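Long-range contacts in glycosyltransferase Gtf1 (Streptococcus pneumoniae, PDB 4PQG), which belongs to the GT-B glycosyltransferases, with two Rossmann-like domains and an added extended antiparallel beta-sheet domain, and is modelled here with UDP and N-acetylglucosamine: residues A[13-18]-A[226-231]; A[50-55]-A[153-158]; A[87-92]-A[131-136]; A[94-99]-A[146-151]. All blocks are in the same frame, centred on the assembly; numbering follows the deposited sequence.

Contact 1 of 4, residues A[13-18]-A[226-231]; sequences NINLGI and LDRETG
In the parallel sheet of the N-terminal Rossmann-like domain, strand 10-15 lies next to strand 223-226, and Ile14 pairs with Leu226 in a parallel bridge at the C-terminal ends of both strands. Ile14 O is gripped twice: Asp227 N reaches it in the carbonyl plane at 2.8 Å, and Arg228 N comes in longer, at 3.3 Å and tilted 19° from that plane. The two consecutive N-H groups thus hold the start of the loop after Leu226 against the first strand. On the face of the sheet carrying both side chains, Ile14 CG2 meets Leu226 CD1 at 3.7 Å.

At the end of strand 10-15, Asn15 and Arg228 lie alongside one another, pointing the same way. Asn15 CG is anti to the backbone N (chi1 -165°), which carries the amide group alongside Arg228. Asn15 OD1 lies at the edge of the guanidinium, where Arg228 NE gives it a weak bond of 3.2 Å; the amide and guanidinium planes are nearly coplanar. Leu16 crosses Arg228 at about a right angle, its CG 3.8 Å from Arg228 CB. Glu26 takes both Arg228 NH2 and Asn15 ND2, while the Asp227 carboxylate is shared among Arg32, Gln29 and His250, the last a neighbour of the bound NAG. Helix 24-38 packs against Asn13, Asn15 and Arg228, whereas helix 233-240 covers the Ile14 and Leu226 side chains, and strand 42-47 flanks strand 10-15.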
# COMPACT_ATOMS: atom_id res chain seq x y z
N ASN A 13 2.45 13.83 -4.09
CA ASN A 13 1.98 12.51 -4.49
C ASN A 13 0.71 12.20 -3.69
O ASN A 13 0.69 12.35 -2.46
CB ASN A 13 3.04 11.46 -4.15
CG ASN A 13 4.42 11.82 -4.70
OD1 ASN A 13 4.87 11.22 -5.67
ND2 ASN A 13 5.11 12.78 -4.06
N ILE A 14 -0.32 11.73 -4.39
CA ILE A 14 -1.66 11.55 -3.81
C ILE A 14 -2.11 10.09 -3.84
O ILE A 14 -2.13 9.44 -4.89
CB ILE A 14 -2.69 12.47 -4.51
CG1 ILE A 14 -2.36 13.95 -4.21
CG2 ILE A 14 -4.10 12.17 -4.01
CD1 ILE A 14 -3.08 14.95 -5.09
N ASN A 15 -2.45 9.57 -2.66
CA ASN A 15 -2.95 8.21 -2.50
C ASN A 15 -4.15 8.28 -1.56
O ASN A 15 -4.34 9.28 -0.86
CB ASN A 15 -1.84 7.33 -1.92
CG ASN A 15 -2.12 5.82 -2.05
OD1 ASN A 15 -3.16 5.40 -2.55
ND2 ASN A 15 -1.19 5.02 -1.59
N LEU A 16 -4.97 7.24 -1.53
CA LEU A 16 -6.07 7.20 -0.57
C LEU A 16 -5.57 6.92 0.85
O LEU A 16 -5.76 7.72 1.75
CB LEU A 16 -7.16 6.21 -1.01
CG LEU A 16 -7.69 6.48 -2.42
CD1 LEU A 16 -8.76 5.47 -2.79
CD2 LEU A 16 -8.20 7.91 -2.54
N GLY A 17 -4.91 5.78 1.05
CA GLY A 17 -4.63 5.33 2.39
C GLY A 17 -3.38 4.50 2.52
O GLY A 17 -2.59 4.37 1.57
N ILE A 18 -3.21 3.94 3.71
CA ILE A 18 -2.01 3.20 4.09
C ILE A 18 -2.36 2.40 5.33
O ILE A 18 -3.15 2.85 6.17
CB ILE A 18 -0.80 4.14 4.35
CG1 ILE A 18 0.48 3.32 4.67
CG2 ILE A 18 -1.10 5.13 5.47
CD1 ILE A 18 1.77 4.06 4.40
N LEU A 226 -0.50 11.52 -9.18
CA LEU A 226 -1.69 10.87 -8.69
C LEU A 226 -1.60 9.34 -8.74
O LEU A 226 -1.61 8.73 -9.82
CB LEU A 226 -2.88 11.36 -9.50
CG LEU A 226 -4.30 11.02 -9.07
CD1 LEU A 226 -4.54 11.44 -7.63
CD2 LEU A 226 -5.27 11.74 -10.01
N ASP A 227 -1.54 8.73 -7.57
CA ASP A 227 -1.47 7.27 -7.47
C ASP A 227 -2.82 6.57 -7.41
O ASP A 227 -3.05 5.56 -8.11
CB ASP A 227 -0.57 6.89 -6.30
CG ASP A 227 0.88 7.14 -6.62
OD1 ASP A 227 1.36 6.48 -7.59
OD2 ASP A 227 1.52 8.01 -5.97
N ARG A 228 -3.71 7.11 -6.58
CA ARG A 228 -5.07 6.61 -6.43
C ARG A 228 -5.96 7.79 -6.15
O ARG A 228 -5.56 8.72 -5.44
CB ARG A 228 -5.16 5.72 -5.22
CG ARG A 228 -4.85 4.28 -5.42
CD ARG A 228 -5.48 3.60 -4.22
NE ARG A 228 -4.57 2.69 -3.52
CZ ARG A 228 -4.54 1.39 -3.74
NH1 ARG A 228 -5.34 0.86 -4.66
NH2 ARG A 228 -3.71 0.61 -3.05
N GLU A 229 -7.20 7.72 -6.63
CA GLU A 229 -7.98 8.94 -6.85
C GLU A 229 -9.49 8.75 -6.75
O GLU A 229 -10.26 9.68 -7.05
CB GLU A 229 -7.55 9.53 -8.22
CG GLU A 229 -8.61 10.09 -9.14
CD GLU A 229 -9.36 9.06 -9.99
OE1 GLU A 229 -9.23 7.83 -9.76
OE2 GLU A 229 -10.11 9.50 -10.88
N THR A 230 -9.93 7.56 -6.33
CA THR A 230 -11.37 7.31 -6.19
C THR A 230 -12.03 8.38 -5.34
O THR A 230 -11.61 8.60 -4.21
CB THR A 230 -11.67 5.92 -5.59
OG1 THR A 230 -11.28 4.91 -6.53
CG2 THR A 230 -13.17 5.78 -5.30
N GLY A 231 -13.03 9.06 -5.89
CA GLY A 231 -13.79 10.07 -5.16
C GLY A 231 -13.33 11.51 -5.35
O GLY A 231 -14.13 12.44 -5.19
O HOH W 1 -4.64 3.33 -0.40

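Contact 2 of 4, residues A[50-55]-A[153-158]; sequences MILADN and TRYCSE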
# COMPACT_ATOMS: atom_id res chain seq x y z
N MET A 50 -9.74 8.96 5.88
CA MET A 50 -9.81 9.12 7.33
C MET A 50 -9.14 7.89 7.99
O MET A 50 -9.59 6.76 7.82
CB MET A 50 -11.28 9.28 7.76
CG MET A 50 -11.49 9.31 9.28
SD MET A 50 -10.75 10.80 9.99
CE MET A 50 -11.79 12.09 9.29
N ILE A 51 -8.04 8.12 8.70
CA ILE A 51 -7.26 7.07 9.36
C ILE A 51 -7.19 7.42 10.85
O ILE A 51 -6.48 8.38 11.21
CB ILE A 51 -5.79 7.02 8.84
CG1 ILE A 51 -5.72 6.95 7.31
CG2 ILE A 51 -5.00 5.89 9.51
CD1 ILE A 51 -6.29 5.69 6.69
N LEU A 52 -7.88 6.65 11.68
CA LEU A 52 -7.97 6.92 13.11
C LEU A 52 -7.65 5.68 13.95
O LEU A 52 -7.26 5.80 15.11
CB LEU A 52 -9.38 7.45 13.47
CG LEU A 52 -9.66 8.90 13.01
CD1 LEU A 52 -11.09 9.32 13.31
CD2 LEU A 52 -8.67 9.90 13.63
N ALA A 53 -7.79 4.50 13.35
CA ALA A 53 -7.53 3.24 14.05
C ALA A 53 -6.07 3.18 14.49
O ALA A 53 -5.73 2.56 15.52
CB ALA A 53 -7.87 2.06 13.15
N ASP A 54 -5.21 3.83 13.70
CA ASP A 54 -3.80 4.01 14.03
C ASP A 54 -3.43 5.46 13.89
O ASP A 54 -4.07 6.18 13.12
CB ASP A 54 -2.95 3.23 13.02
CG ASP A 54 -3.07 1.73 13.21
OD1 ASP A 54 -2.52 1.24 14.21
OD2 ASP A 54 -3.72 1.09 12.37
N ASN A 55 -2.38 5.88 14.59
CA ASN A 55 -1.70 7.13 14.28
C ASN A 55 -1.06 6.99 12.89
O ASN A 55 -0.23 6.12 12.69
CB ASN A 55 -0.63 7.41 15.35
CG ASN A 55 0.11 8.73 15.11
OD1 ASN A 55 0.07 9.30 14.02
ND2 ASN A 55 0.79 9.21 16.16
N THR A 153 -0.14 15.30 21.33
CA THR A 153 -1.30 15.85 22.03
C THR A 153 -2.55 15.31 21.33
O THR A 153 -2.43 14.62 20.31
CB THR A 153 -1.29 17.40 22.05
OG1 THR A 153 -2.31 17.87 22.93
CG2 THR A 153 -1.49 17.98 20.65
N ARG A 154 -3.73 15.62 21.85
CA ARG A 154 -4.97 15.24 21.18
C ARG A 154 -5.16 16.01 19.88
O ARG A 154 -5.23 17.23 19.89
CB ARG A 154 -6.18 15.45 22.09
CG ARG A 154 -7.51 15.22 21.37
CD ARG A 154 -8.67 15.43 22.32
NE ARG A 154 -8.83 16.84 22.68
CZ ARG A 154 -9.75 17.28 23.52
NH1 ARG A 154 -10.59 16.40 24.09
NH2 ARG A 154 -9.85 18.59 23.79
N TYR A 155 -5.25 15.28 18.77
CA TYR A 155 -5.47 15.91 17.49
C TYR A 155 -6.92 15.80 16.94
O TYR A 155 -7.30 16.58 16.08
CB TYR A 155 -4.46 15.40 16.45
CG TYR A 155 -4.54 13.91 16.12
CD1 TYR A 155 -5.42 13.42 15.13
CD2 TYR A 155 -3.70 13.00 16.75
CE1 TYR A 155 -5.46 12.07 14.81
CE2 TYR A 155 -3.74 11.64 16.44
CZ TYR A 155 -4.61 11.18 15.48
OH TYR A 155 -4.60 9.84 15.20
N CYS A 156 -7.70 14.85 17.45
CA CYS A 156 -9.08 14.62 17.01
C CYS A 156 -9.96 14.10 18.16
O CYS A 156 -9.50 13.30 19.00
CB CYS A 156 -9.09 13.61 15.83
SG CYS A 156 -10.73 13.09 15.26
N SER A 157 -11.22 14.57 18.20
CA SER A 157 -12.27 13.96 19.02
C SER A 157 -13.46 13.53 18.16
O SER A 157 -13.83 14.22 17.20
CB SER A 157 -12.78 14.89 20.11
OG SER A 157 -11.81 15.11 21.10
N GLU A 158 -14.04 12.39 18.50
CA GLU A 158 -15.28 11.92 17.93
C GLU A 158 -16.35 11.93 19.00
O GLU A 158 -16.12 11.48 20.12
CB GLU A 158 -15.14 10.50 17.38
CG GLU A 158 -14.27 10.39 16.14
CD GLU A 158 -14.17 8.97 15.65
OE1 GLU A 158 -13.97 8.06 16.48
OE2 GLU A 158 -14.30 8.76 14.43
O HOH W 2 -4.27 9.40 12.61
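Leu52 and Tyr155 pass alongside one another, heading opposite ways, so that one methyl of the leucine, CD2, comes to rest 4.1 Å from Tyr155 CE1, obliquely to the ring. The same methyl lies equally far from Cys156 SG. The other branch turns elsewhere: Leu52 CD1 meets the Glu158 carboxylate tip to tip, 3.4 Å from Glu158 OE2. The glutamate reaches this far because its chain is extended beyond CG (chi2 -180°), and its charged end is held from outside by Arg172 and the Tyr149 hydroxyl. A single leucine thus spans three side chains of strand 154-163, where it lies in the extended antiparallel sheet between strands 143-150 and 166-175. Residues 50-55, by contrast, belong to the loop that follows strand 42-47 of the Rossmann-like sheet, which makes this a packing contact between the two sheets' domains.

No direct hydrogen bond crosses between the segments; a water does the joining. It sits 2.6 Å from Tyr155 OH and donates to Ile51 O at 2.8 Å and, at a longer 3.3 Å, to Asp54 O. Tyr155 CG stands between the backbone N and the carbonyl carbon (chi1 64°), and its hydroxyl ends 4.1 Å from Asn55 CA, beside the residue that N-caps helix 56-63.

Contact 3 of 4, residues A[87-92]-A[131-136]; sequences VTVDDV and DLVQHA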
# COMPACT_ATOMS: atom_id res chain seq x y z
N VAL A 87 1.76 10.60 24.03
CA VAL A 87 0.83 10.82 25.14
C VAL A 87 0.71 9.56 26.02
O VAL A 87 0.56 8.45 25.52
CB VAL A 87 -0.54 11.25 24.59
CG1 VAL A 87 -1.60 11.23 25.67
CG2 VAL A 87 -0.45 12.64 23.96
N THR A 88 0.76 9.76 27.34
CA THR A 88 0.68 8.65 28.31
C THR A 88 -0.73 8.48 28.87
O THR A 88 -1.58 9.34 28.68
CB THR A 88 1.61 8.87 29.52
OG1 THR A 88 1.22 10.07 30.20
CG2 THR A 88 3.06 8.97 29.08
N VAL A 89 -0.96 7.38 29.59
CA VAL A 89 -2.22 7.16 30.31
C VAL A 89 -2.59 8.34 31.22
O VAL A 89 -3.75 8.75 31.28
CB VAL A 89 -2.19 5.86 31.14
CG1 VAL A 89 -3.49 5.69 31.92
CG2 VAL A 89 -1.99 4.66 30.23
N ASP A 90 -1.60 8.88 31.92
CA ASP A 90 -1.83 9.98 32.85
C ASP A 90 -2.23 11.23 32.11
O ASP A 90 -3.14 11.95 32.53
CB ASP A 90 -0.58 10.26 33.69
CG ASP A 90 -0.31 9.17 34.69
OD1 ASP A 90 -1.27 8.69 35.33
OD2 ASP A 90 0.87 8.77 34.83
N ASP A 91 -1.54 11.49 31.00
CA ASP A 91 -1.90 12.60 30.11
C ASP A 91 -3.32 12.45 29.62
O ASP A 91 -4.05 13.44 29.53
CB ASP A 91 -0.99 12.64 28.88
CG ASP A 91 0.44 12.95 29.22
OD1 ASP A 91 0.69 13.71 30.19
OD2 ASP A 91 1.32 12.45 28.49
N VAL A 92 -3.71 11.22 29.31
CA VAL A 92 -5.06 10.92 28.81
C VAL A 92 -6.13 11.16 29.86
O VAL A 92 -7.15 11.80 29.59
CB VAL A 92 -5.19 9.47 28.28
CG1 VAL A 92 -6.65 9.05 28.13
CG2 VAL A 92 -4.48 9.34 26.95
N ASP A 131 3.13 2.67 28.41
CA ASP A 131 1.96 3.45 28.79
C ASP A 131 1.57 4.54 27.77
O ASP A 131 0.87 5.49 28.11
CB ASP A 131 2.11 4.01 30.22
CG ASP A 131 3.08 5.18 30.30
OD1 ASP A 131 3.87 5.42 29.35
OD2 ASP A 131 3.05 5.88 31.34
N LEU A 132 2.04 4.40 26.52
CA LEU A 132 1.66 5.33 25.44
C LEU A 132 0.25 5.01 24.93
O LEU A 132 -0.08 3.83 24.71
CB LEU A 132 2.70 5.29 24.31
CG LEU A 132 4.17 5.55 24.68
CD1 LEU A 132 5.10 5.37 23.48
CD2 LEU A 132 4.39 6.93 25.29
N VAL A 133 -0.58 6.04 24.75
CA VAL A 133 -2.00 5.85 24.41
C VAL A 133 -2.36 6.47 23.05
O VAL A 133 -2.28 7.68 22.88
CB VAL A 133 -2.94 6.40 25.49
CG1 VAL A 133 -4.40 6.12 25.12
CG2 VAL A 133 -2.62 5.77 26.85
N GLN A 134 -2.76 5.61 22.12
CA GLN A 134 -3.03 5.99 20.73
C GLN A 134 -4.40 6.67 20.65
O GLN A 134 -4.54 7.69 20.00
CB GLN A 134 -2.94 4.74 19.81
CG GLN A 134 -3.21 4.96 18.32
CD GLN A 134 -4.69 4.90 17.97
OE1 GLN A 134 -5.46 4.11 18.56
NE2 GLN A 134 -5.12 5.72 17.00
N HIS A 135 -5.39 6.09 21.33
CA HIS A 135 -6.71 6.70 21.46
C HIS A 135 -7.43 6.19 22.69
O HIS A 135 -7.03 5.18 23.25
CB HIS A 135 -7.55 6.54 20.19
CG HIS A 135 -8.20 5.19 20.02
ND1 HIS A 135 -7.55 4.14 19.48
CD2 HIS A 135 -9.50 4.76 20.27
CE1 HIS A 135 -8.38 3.09 19.41
NE2 HIS A 135 -9.58 3.47 19.88
N ALA A 136 -8.46 6.92 23.12
CA ALA A 136 -9.20 6.63 24.36
C ALA A 136 -10.68 6.84 24.13
O ALA A 136 -11.07 7.71 23.34
CB ALA A 136 -8.72 7.52 25.49
O HOH W 3 0.93 7.14 32.55
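Val89 and Val92, on one side of the short helix 89-93, pack tightly against Val133 and Ala136. Val92 crosses Val133 at about a right angle, its CG2 3.6 Å from Val133 CB, while its other methyl, CG1, meets Ala136 CB at 3.7 Å. Val89 CG2 approaches Val133 CG2 at 3.6 Å; with Val133 CG1 anti to the backbone N (chi1 -178°), CG2 takes the place beside that nitrogen and also lies close to Val89 N. Just before the helix, Thr88 and Leu132 form a single bridge. Val133 N gives a nearly straight bond of 2.8 Å to Val87 O, and Val89 N a weak one to Asp131 O. The buried Val133 O has no partner in the model. Cys123 and Leu125 of strand 119-125 and Phe150 of strand 143-150 extend this apolar patch.

The other side is looser and faces solvent. Here Asp131 lies alongside Thr88, and its OD1 approaches Thr88 CG2 no nearer than 3.7 Å. A water accepts from Asp90 N and donates to Asp131 OD2 at 2.7 Å and, weakly, to Asp90 OD2; it thus links two carboxylates whose OD2 atoms are 5.0 Å apart, and may ease their repulsion. Thr88 and Asp91 close the helix start as a capping box: Asp91 N bonds to Thr88 OG1 at 3.2 Å, and Thr88 N to Asp91 OD2. The whole is a capped helical turn laid on a face of an antiparallel beta-sheet.

Contact 4 of 4, residues A[94-99]-A[146-151]; sequences AYFGGE and RKDYFS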
# COMPACT_ATOMS: atom_id res chain seq x y z
N ALA A 94 -6.17 13.13 32.25
CA ALA A 94 -6.30 14.56 32.52
C ALA A 94 -7.43 15.20 31.69
O ALA A 94 -7.99 16.23 32.08
CB ALA A 94 -4.98 15.29 32.26
N TYR A 95 -7.74 14.61 30.54
CA TYR A 95 -8.85 15.09 29.71
C TYR A 95 -10.22 14.74 30.33
O TYR A 95 -11.23 15.38 30.06
CB TYR A 95 -8.75 14.54 28.30
CG TYR A 95 -7.64 15.13 27.45
CD1 TYR A 95 -7.88 16.22 26.60
CD2 TYR A 95 -6.35 14.61 27.49
CE1 TYR A 95 -6.86 16.77 25.82
CE2 TYR A 95 -5.32 15.15 26.73
CZ TYR A 95 -5.58 16.23 25.89
OH TYR A 95 -4.56 16.75 25.11
N PHE A 96 -10.24 13.70 31.16
CA PHE A 96 -11.47 13.25 31.79
C PHE A 96 -11.43 13.58 33.28
O PHE A 96 -10.37 13.88 33.83
CB PHE A 96 -11.69 11.76 31.50
CG PHE A 96 -11.50 11.39 30.04
CD1 PHE A 96 -12.47 11.71 29.07
CD2 PHE A 96 -10.32 10.76 29.61
CE1 PHE A 96 -12.28 11.38 27.73
CE2 PHE A 96 -10.14 10.44 28.26
CZ PHE A 96 -11.12 10.75 27.32
N GLY A 97 -12.58 13.58 33.94
CA GLY A 97 -12.63 13.88 35.37
C GLY A 97 -11.79 12.92 36.20
O GLY A 97 -11.54 11.79 35.77
N GLY A 98 -11.37 13.35 37.38
CA GLY A 98 -10.50 12.55 38.24
C GLY A 98 -11.21 11.46 39.03
O GLY A 98 -12.37 11.15 38.77
N GLU A 99 -10.48 10.88 39.98
CA GLU A 99 -11.02 9.92 40.96
C GLU A 99 -11.13 8.48 40.44
O GLU A 99 -12.20 7.87 40.44
CB GLU A 99 -12.34 10.40 41.57
CG GLU A 99 -12.25 11.74 42.30
CD GLU A 99 -11.67 11.61 43.70
OE1 GLU A 99 -12.39 11.93 44.68
OE2 GLU A 99 -10.49 11.20 43.84
N ARG A 146 -17.51 9.90 23.72
CA ARG A 146 -16.41 10.60 23.06
C ARG A 146 -15.23 9.67 22.90
O ARG A 146 -14.95 8.83 23.78
CB ARG A 146 -15.98 11.85 23.86
CG ARG A 146 -15.09 12.82 23.07
CD ARG A 146 -14.80 14.10 23.87
NE ARG A 146 -13.49 14.12 24.52
CZ ARG A 146 -13.15 14.89 25.56
NH1 ARG A 146 -14.04 15.71 26.14
NH2 ARG A 146 -11.92 14.85 26.03
N LYS A 147 -14.56 9.80 21.76
CA LYS A 147 -13.26 9.19 21.51
C LYS A 147 -12.24 10.26 21.18
O LYS A 147 -12.48 11.10 20.29
CB LYS A 147 -13.32 8.21 20.33
CG LYS A 147 -14.09 6.94 20.57
CD LYS A 147 -13.80 5.92 19.47
CE LYS A 147 -14.86 4.83 19.43
NZ LYS A 147 -14.70 3.87 18.29
N ASP A 148 -11.10 10.21 21.86
CA ASP A 148 -10.01 11.13 21.59
C ASP A 148 -8.86 10.34 20.96
O ASP A 148 -8.66 9.17 21.29
CB ASP A 148 -9.50 11.77 22.87
CG ASP A 148 -10.46 12.81 23.45
OD1 ASP A 148 -11.44 13.22 22.78
OD2 ASP A 148 -10.21 13.23 24.59
N TYR A 149 -8.12 11.01 20.07
CA TYR A 149 -7.00 10.43 19.33
C TYR A 149 -5.74 11.27 19.55
O TYR A 149 -5.80 12.49 19.44
CB TYR A 149 -7.36 10.38 17.84
CG TYR A 149 -8.54 9.46 17.58
CD1 TYR A 149 -8.34 8.10 17.34
CD2 TYR A 149 -9.86 9.94 17.64
CE1 TYR A 149 -9.43 7.25 17.15
CE2 TYR A 149 -10.94 9.09 17.44
CZ TYR A 149 -10.71 7.75 17.20
OH TYR A 149 -11.77 6.90 16.97
N PHE A 150 -4.61 10.62 19.84
CA PHE A 150 -3.39 11.30 20.34
C PHE A 150 -2.12 11.01 19.54
O PHE A 150 -1.89 9.86 19.10
CB PHE A 150 -3.12 10.91 21.81
CG PHE A 150 -4.30 11.09 22.73
CD1 PHE A 150 -4.60 12.33 23.28
CD2 PHE A 150 -5.10 10.00 23.06
CE1 PHE A 150 -5.68 12.50 24.14
CE2 PHE A 150 -6.19 10.16 23.91
CZ PHE A 150 -6.48 11.41 24.45
N SER A 151 -1.30 12.05 19.35
CA SER A 151 0.10 11.92 18.87
C SER A 151 0.95 12.44 20.03
O SER A 151 1.09 11.75 21.03
CB SER A 151 0.35 12.67 17.56
OG SER A 151 -0.06 14.03 17.63
O HOH W 4 -12.62 16.48 28.28
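The backbones of Tyr95 and Asp148 stay well apart, with 9.1 Å between their CA atoms, and no hydrogen bond joins the two segments directly; the contact is made by side chains that stand up from strand 143-150 to meet the loop after helix 89-93. Arg146, Asp148 and Phe150, alternate residues of the strand, all point toward that loop. The side chains of Tyr95 and Phe150 run antiparallel to one another, and Phe150 CE1 lies over one face of the tyrosine ring, 3.7 Å from Tyr95 CE2. The ring planes make an angle of 54°.

Next along the strand, Arg146 grips Asp148 side-on with two nitrogens. Arg146 NH2 meets the syn lone pair of Asp148 OD2 at 2.8 Å, in the guanidinium plane and almost straight (169°), while Arg146 NE binds Asp148 OD1 from a more tilted position. This salt bridge fixes the guanidinium, over one face of which Phe96 CE1 sits 3.9 Å from Arg146 NH2. Phe96 also reaches toward Asp148 tip to tip, its CZ 3.8 Å from Asp148 OD2. Tyr95 CB touches the guanidinium at its edge, and a water accepts from Arg146 NH1 at 2.7 Å and donates to Tyr95 O. Arg154 makes a second salt bridge to Asp148 OD2 and Ser157 bonds to OD1; the carboxylate probably balances the two close arginines. Tyr138 of strand 133-140 lies nearly parallel to the Phe96 ring. Alternate residues of a beta strand thus present one sheet face to the connection between helix 89-93 and strand 100-106, in the extended beta-sheet domain of this GT-B protein.

Overall arrangement
From the N terminus, strand 10-15 enters the parallel sheet, and contact 1 joins its end to residues 226-231 more than 200 residues later. The long excursion between holds the other three contacts. Contact 2 closes a shorter loop within it, from the segment after strand 42-47 to strand 154-163, and contacts 3 and 4 both fall inside that loop. These two cross, since residues 87-92, 94-99, 131-136 and 146-151 alternate along the chain; their second segments lie on neighbouring strands. Contact 1 belongs to the Rossmann-like domain, contact 2 ties it to the extended antiparallel sheet, and contacts 3 and 4 fasten the helix 89-93 region onto that sheet.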